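Local coordinates for protein carboxypeptidase A (Helicoverpa armigera, PDB 1JQG) that probably cleaves C-terminal residues from peptides as a zinc-dependent metallocarboxypeptidase of the M14 family, made as a proenzyme, at residues M176-L188 with H226-R238. Sequence-based numbering, arbitrary orientation.
With ZN (zinc ion), chain B.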
loop_
_atom_site.group_PDB
_atom_site.type_symbol
_atom_site.label_atom_id
_atom_site.label_comp_id
_atom_site.label_asym_id
_atom_site.label_seq_id
_atom_site.Cartn_x
_atom_site.Cartn_y
_atom_site.Cartn_z
ATOM N N MET A 176 10.785 0.601 5.253
ATOM C CA MET A 176 9.895 0.314 4.107
ATOM C C MET A 176 8.870 -0.747 4.463
ATOM O O MET A 176 9.144 -1.674 5.234
ATOM C CB MET A 176 10.829 -0.134 3.008
ATOM C CG MET A 176 10.219 -0.514 1.691
ATOM S SD MET A 176 11.468 -1.453 0.762
ATOM C CE MET A 176 12.876 -0.402 0.975
ATOM N N GLN A 177 7.640 -0.563 4.015
ATOM C CA GLN A 177 6.580 -1.535 4.315
ATOM C C GLN A 177 5.568 -1.677 3.193
ATOM O O GLN A 177 5.358 -0.782 2.424
ATOM C CB GLN A 177 5.776 -1.193 5.576
ATOM C CG GLN A 177 5.123 0.184 5.541
ATOM C CD GLN A 177 4.359 0.496 6.809
ATOM O OE1 GLN A 177 4.980 0.422 7.868
ATOM N NE2 GLN A 177 3.067 0.821 6.687
ATOM N N SER A 178 4.865 -2.790 3.156
ATOM C CA SER A 178 3.870 -3.071 2.157
ATOM C C SER A 178 2.752 -3.955 2.707
ATOM O O SER A 178 2.856 -4.442 3.811
ATOM C CB SER A 178 4.491 -3.702 0.883
ATOM O OG SER A 178 5.070 -4.968 1.115
ATOM N N LEU A 179 1.669 -4.056 1.930
ATOM C CA LEU A 179 0.532 -4.885 2.280
ATOM C C LEU A 179 -0.238 -4.437 3.511
ATOM O O LEU A 179 -0.947 -5.199 4.119
ATOM C CB LEU A 179 0.939 -6.353 2.372
ATOM C CG LEU A 179 1.207 -7.079 1.035
ATOM C CD1 LEU A 179 1.515 -8.554 1.233
ATOM C CD2 LEU A 179 0.085 -6.957 0.013
ATOM N N LEU A 180 -0.234 -3.158 3.821
ATOM C CA LEU A 180 -1.030 -2.570 4.879
ATOM C C LEU A 180 -2.518 -2.749 4.513
ATOM O O LEU A 180 -3.340 -3.102 5.364
ATOM C CB LEU A 180 -0.641 -1.114 5.111
ATOM C CG LEU A 180 -1.173 -0.444 6.382
ATOM C CD1 LEU A 180 -0.640 -1.157 7.584
ATOM C CD2 LEU A 180 -0.891 1.044 6.481
ATOM N N HIS A 181 -2.843 -2.489 3.256
ATOM C CA HIS A 181 -4.119 -2.785 2.650
ATOM C C HIS A 181 -3.939 -4.090 1.872
ATOM O O HIS A 181 -3.415 -4.181 0.738
ATOM C CB HIS A 181 -4.547 -1.655 1.735
ATOM C CG HIS A 181 -5.063 -0.459 2.448
ATOM N ND1 HIS A 181 -4.966 0.812 2.049
ATOM C CD2 HIS A 181 -5.739 -0.271 3.608
ATOM C CE1 HIS A 181 -5.463 1.777 2.741
ATOM N NE2 HIS A 181 -5.963 1.083 3.755
ATOM N N CYS A 182 -4.370 -5.195 2.466
ATOM C CA CYS A 182 -4.160 -6.527 1.965
ATOM C C CYS A 182 -4.523 -6.842 0.548
ATOM O O CYS A 182 -3.938 -7.769 -0.027
ATOM C CB CYS A 182 -4.836 -7.409 2.994
ATOM S SG CYS A 182 -6.544 -7.074 3.398
ATOM N N ARG A 183 -5.390 -6.105 -0.102
ATOM C CA ARG A 183 -5.799 -6.371 -1.481
ATOM C C ARG A 183 -4.827 -5.796 -2.505
ATOM O O ARG A 183 -4.899 -6.104 -3.703
ATOM C CB ARG A 183 -7.162 -5.811 -1.829
ATOM C CG ARG A 183 -7.342 -4.322 -1.728
ATOM C CD ARG A 183 -8.796 -3.913 -1.903
ATOM N NE ARG A 183 -8.949 -2.461 -2.083
ATOM C CZ ARG A 183 -10.145 -1.880 -2.108
ATOM N NH1 ARG A 183 -11.253 -2.592 -2.012
ATOM N NH2 ARG A 183 -10.300 -0.594 -2.299
ATOM N N GLU A 184 -3.907 -4.942 -2.032
ATOM C CA GLU A 184 -2.906 -4.382 -2.933
ATOM C C GLU A 184 -1.698 -5.298 -3.121
ATOM O O GLU A 184 -0.616 -5.020 -2.595
ATOM C CB GLU A 184 -2.468 -3.014 -2.419
ATOM C CG GLU A 184 -3.621 -2.093 -2.200
ATOM C CD GLU A 184 -3.226 -0.858 -1.429
ATOM O OE1 GLU A 184 -4.250 -0.126 -1.353
ATOM O OE2 GLU A 184 -2.084 -0.772 -1.014
ATOM N N TRP A 185 -1.900 -6.409 -3.838
ATOM C CA TRP A 185 -0.937 -7.470 -3.991
ATOM C C TRP A 185 0.340 -7.093 -4.680
ATOM O O TRP A 185 1.425 -7.523 -4.328
ATOM C CB TRP A 185 -1.547 -8.670 -4.746
ATOM C CG TRP A 185 -2.526 -9.455 -3.923
ATOM C CD1 TRP A 185 -3.033 -9.141 -2.690
ATOM C CD2 TRP A 185 -3.131 -10.706 -4.291
ATOM N NE1 TRP A 185 -3.917 -10.129 -2.279
ATOM C CE2 TRP A 185 -3.998 -11.082 -3.246
ATOM C CE3 TRP A 185 -3.024 -11.536 -5.426
ATOM C CZ2 TRP A 185 -4.736 -12.253 -3.299
ATOM C CZ3 TRP A 185 -3.772 -12.706 -5.459
ATOM C CH2 TRP A 185 -4.615 -13.048 -4.408
ATOM N N VAL A 186 0.287 -6.161 -5.611
ATOM C CA VAL A 186 1.452 -5.680 -6.328
ATOM C C VAL A 186 2.466 -4.949 -5.441
ATOM O O VAL A 186 3.584 -4.689 -5.889
ATOM C CB VAL A 186 1.015 -4.819 -7.535
ATOM C CG1 VAL A 186 0.535 -3.412 -7.189
ATOM C CG2 VAL A 186 2.152 -4.755 -8.557
ATOM N N THR A 187 2.137 -4.650 -4.173
ATOM C CA THR A 187 3.048 -3.974 -3.274
ATOM C C THR A 187 4.123 -4.898 -2.712
ATOM O O THR A 187 5.244 -4.399 -2.369
ATOM C CB THR A 187 2.339 -3.273 -2.112
ATOM O OG1 THR A 187 1.658 -4.212 -1.273
ATOM C CG2 THR A 187 1.375 -2.242 -2.676
ATOM N N LEU A 188 3.823 -6.184 -2.576
ATOM C CA LEU A 188 4.732 -7.171 -2.019
ATOM C C LEU A 188 5.954 -7.417 -2.873
ATOM O O LEU A 188 7.121 -7.263 -2.459
ATOM C CB LEU A 188 4.011 -8.492 -1.712
ATOM C CG LEU A 188 4.883 -9.595 -1.069
ATOM C CD1 LEU A 188 5.491 -9.216 0.288
ATOM C CD2 LEU A 188 4.152 -10.913 -0.863
ATOM N N HIS A 226 -6.848 -13.757 3.946
ATOM C CA HIS A 226 -8.257 -13.736 3.664
ATOM C C HIS A 226 -8.499 -13.424 2.192
ATOM O O HIS A 226 -9.433 -13.957 1.570
ATOM C CB HIS A 226 -8.958 -12.699 4.554
ATOM C CG HIS A 226 -10.457 -12.696 4.455
ATOM N ND1 HIS A 226 -11.199 -11.592 4.041
ATOM C CD2 HIS A 226 -11.358 -13.678 4.725
ATOM C CE1 HIS A 226 -12.485 -11.901 4.083
ATOM N NE2 HIS A 226 -12.613 -13.172 4.450
ATOM N N THR A 227 -7.681 -12.556 1.611
ATOM C CA THR A 227 -7.794 -12.212 0.201
ATOM C C THR A 227 -7.360 -13.359 -0.717
ATOM O O THR A 227 -7.755 -13.369 -1.884
ATOM C CB THR A 227 -6.962 -10.961 -0.135
ATOM O OG1 THR A 227 -5.595 -11.208 0.196
ATOM C CG2 THR A 227 -7.417 -9.730 0.641
ATOM N N PHE A 228 -6.511 -14.266 -0.220
ATOM C CA PHE A 228 -6.038 -15.413 -0.957
ATOM C C PHE A 228 -7.087 -16.513 -1.143
ATOM O O PHE A 228 -7.085 -17.224 -2.152
ATOM C CB PHE A 228 -4.814 -16.050 -0.283
ATOM C CG PHE A 228 -3.525 -15.731 -1.007
ATOM C CD1 PHE A 228 -2.769 -16.763 -1.531
ATOM C CD2 PHE A 228 -3.089 -14.409 -1.169
ATOM C CE1 PHE A 228 -1.578 -16.509 -2.176
ATOM C CE2 PHE A 228 -1.934 -14.178 -1.852
ATOM C CZ PHE A 228 -1.170 -15.203 -2.337
ATOM N N GLY A 229 -7.990 -16.665 -0.199
ATOM C CA GLY A 229 -9.055 -17.623 -0.307
ATOM C C GLY A 229 -10.355 -17.086 0.253
ATOM O O GLY A 229 -10.751 -17.365 1.380
ATOM N N GLY A 230 -11.013 -16.240 -0.525
ATOM C CA GLY A 230 -12.230 -15.582 -0.058
ATOM C C GLY A 230 -12.416 -14.196 -0.689
ATOM O O GLY A 230 -12.436 -13.999 -1.925
ATOM N N ASP A 231 -12.542 -13.192 0.201
ATOM C CA ASP A 231 -12.711 -11.829 -0.270
ATOM C C ASP A 231 -11.438 -11.246 -0.844
ATOM O O ASP A 231 -10.636 -10.560 -0.194
ATOM C CB ASP A 231 -13.278 -10.999 0.885
ATOM C CG ASP A 231 -13.860 -9.692 0.393
ATOM O OD1 ASP A 231 -14.936 -9.304 0.842
ATOM O OD2 ASP A 231 -13.181 -9.048 -0.441
ATOM N N ARG A 232 -11.239 -11.355 -2.163
ATOM C CA ARG A 232 -10.146 -10.772 -2.905
ATOM C C ARG A 232 -10.021 -9.261 -2.686
ATOM O O ARG A 232 -8.906 -8.699 -2.719
ATOM C CB ARG A 232 -10.286 -11.031 -4.409
ATOM C CG ARG A 232 -9.172 -10.513 -5.311
ATOM C CD ARG A 232 -7.798 -10.955 -4.933
ATOM N NE ARG A 232 -6.737 -10.424 -5.798
ATOM C CZ ARG A 232 -6.183 -9.205 -5.590
ATOM N NH1 ARG A 232 -6.592 -8.424 -4.586
ATOM N NH2 ARG A 232 -5.205 -8.728 -6.384
ATOM N N TYR A 233 -11.164 -8.560 -2.607
ATOM C CA TYR A 233 -11.115 -7.109 -2.534
ATOM C C TYR A 233 -11.146 -6.587 -1.105
ATOM O O TYR A 233 -11.436 -5.398 -0.895
ATOM C CB TYR A 233 -12.224 -6.495 -3.380
ATOM C CG TYR A 233 -12.007 -6.606 -4.863
ATOM C CD1 TYR A 233 -13.023 -7.060 -5.718
ATOM C CD2 TYR A 233 -10.785 -6.225 -5.433
ATOM C CE1 TYR A 233 -12.817 -7.149 -7.085
ATOM C CE2 TYR A 233 -10.562 -6.313 -6.801
ATOM C CZ TYR A 233 -11.590 -6.771 -7.618
ATOM O OH TYR A 233 -11.376 -6.841 -8.967
ATOM N N TRP A 234 -10.846 -7.453 -0.135
ATOM C CA TRP A 234 -10.736 -7.033 1.257
ATOM C C TRP A 234 -9.475 -6.168 1.430
ATOM O O TRP A 234 -8.400 -6.518 0.924
ATOM C CB TRP A 234 -10.776 -8.276 2.143
ATOM C CG TRP A 234 -10.858 -7.963 3.615
ATOM C CD1 TRP A 234 -9.832 -7.861 4.527
ATOM C CD2 TRP A 234 -12.067 -7.690 4.344
ATOM N NE1 TRP A 234 -10.334 -7.534 5.766
ATOM C CE2 TRP A 234 -11.701 -7.439 5.683
ATOM C CE3 TRP A 234 -13.412 -7.640 3.996
ATOM C CZ2 TRP A 234 -12.638 -7.124 6.674
ATOM C CZ3 TRP A 234 -14.349 -7.340 4.965
ATOM C CH2 TRP A 234 -13.955 -7.082 6.291
ATOM N N ARG A 235 -9.556 -5.123 2.224
ATOM C CA ARG A 235 -8.421 -4.236 2.496
ATOM C C ARG A 235 -8.127 -4.041 3.983
ATOM O O ARG A 235 -7.033 -3.633 4.360
ATOM C CB ARG A 235 -8.667 -2.870 1.846
ATOM C CG ARG A 235 -9.933 -2.172 2.302
ATOM C CD ARG A 235 -10.170 -0.873 1.535
ATOM N NE ARG A 235 -9.179 0.132 1.906
ATOM C CZ ARG A 235 -9.485 1.408 2.132
ATOM N NH1 ARG A 235 -10.758 1.776 2.026
ATOM N NH2 ARG A 235 -8.554 2.307 2.454
ATOM N N LYS A 236 -9.113 -4.187 4.846
ATOM C CA LYS A 236 -8.954 -3.931 6.268
ATOM C C LYS A 236 -8.332 -5.145 6.961
ATOM O O LYS A 236 -8.068 -6.231 6.421
ATOM C CB LYS A 236 -10.328 -3.600 6.862
ATOM C CG LYS A 236 -10.992 -2.377 6.282
ATOM C CD LYS A 236 -12.288 -2.008 6.998
ATOM C CE LYS A 236 -13.356 -3.079 6.714
ATOM N NZ LYS A 236 -14.537 -2.778 7.581
ATOM N N ASN A 237 -8.102 -5.044 8.278
ATOM C CA ASN A 237 -7.643 -6.231 9.014
ATOM C C ASN A 237 -8.860 -7.111 9.351
ATOM O O ASN A 237 -9.911 -6.982 8.691
ATOM C CB ASN A 237 -6.911 -5.806 10.256
ATOM C CG ASN A 237 -7.758 -5.159 11.350
ATOM O OD1 ASN A 237 -8.884 -4.688 11.082
ATOM N ND2 ASN A 237 -7.315 -5.072 12.603
ATOM N N ARG A 238 -8.681 -8.076 10.260
ATOM C CA ARG A 238 -9.793 -8.988 10.559
ATOM C C ARG A 238 -10.288 -8.892 12.001
ATOM O O ARG A 238 -10.501 -9.904 12.686
ATOM C CB ARG A 238 -9.342 -10.413 10.200
ATOM C CG ARG A 238 -9.057 -10.639 8.736
ATOM C CD ARG A 238 -10.279 -10.477 7.833
ATOM N NE ARG A 238 -11.209 -11.593 8.009
ATOM C CZ ARG A 238 -12.463 -11.593 7.569
ATOM N NH1 ARG A 238 -12.971 -10.543 6.919
ATOM N NH2 ARG A 238 -13.157 -12.693 7.837
HETATM ZN ZN ZN B . -3.918 1.484 0.185
HETATM O O HOH W 1 -5.789 -2.315 6.331
HETATM O O HOH W 2 -4.830 3.611 -0.600
#
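His181 and Arg235 have the nearest CA atoms, 4.5 Å apart, where the loop after strand 173-178 meets the loop after helix 221-228. A water donates to both Leu180 O and Arg235 O and so bridges the two segments. A type I turn from His181 to Glu184 then sets Arg183 against the second loop, and another from Glu184 to Thr187 does so for Trp185. This first loop carries the HxxE half of the M14 zinc site: His181 ND1 and Glu184 OE1 bind zinc with a water and His306. Imidazole suits His181 because its other nitrogen, NE2, is hydrogen-bonded to Asp252, whose carboxylate also forms a salt bridge with Arg235 NH2 and so places that guanidinium beside the ring, the planes 70° apart. Long and extended from CG to NE, Arg183 runs alongside Arg235; Arg235 CD lies 3.8 Å above the centre of the Arg183 guanidinium, and Arg183 NH1 donates to Tyr233 O at 3.0 Å and pairs with Asp50. Trp185 is sandwiched. Arg232, bent at chi2 (54°), lays its guanidinium on one indole face, planes 11° apart in a cation-pi stack, while NH1 reaches a lone pair of Arg183 O at 3.0 Å and NE pairs with Glu98. Phe228 leans obliquely on the opposite face, and in the ring plane Trp185 NE1 donates to Thr227 OG1, itself hydrogen-bonded to Tyr224 O. A leucine here would probably leave the Arg232 guanidinium without its flat aromatic bed and cost Thr227 its indole donor. The short side chain of Cys182 puts SG at the Trp234 ring edge, 3.6 Å from Trp234 CD1, a sulfur-aromatic contact.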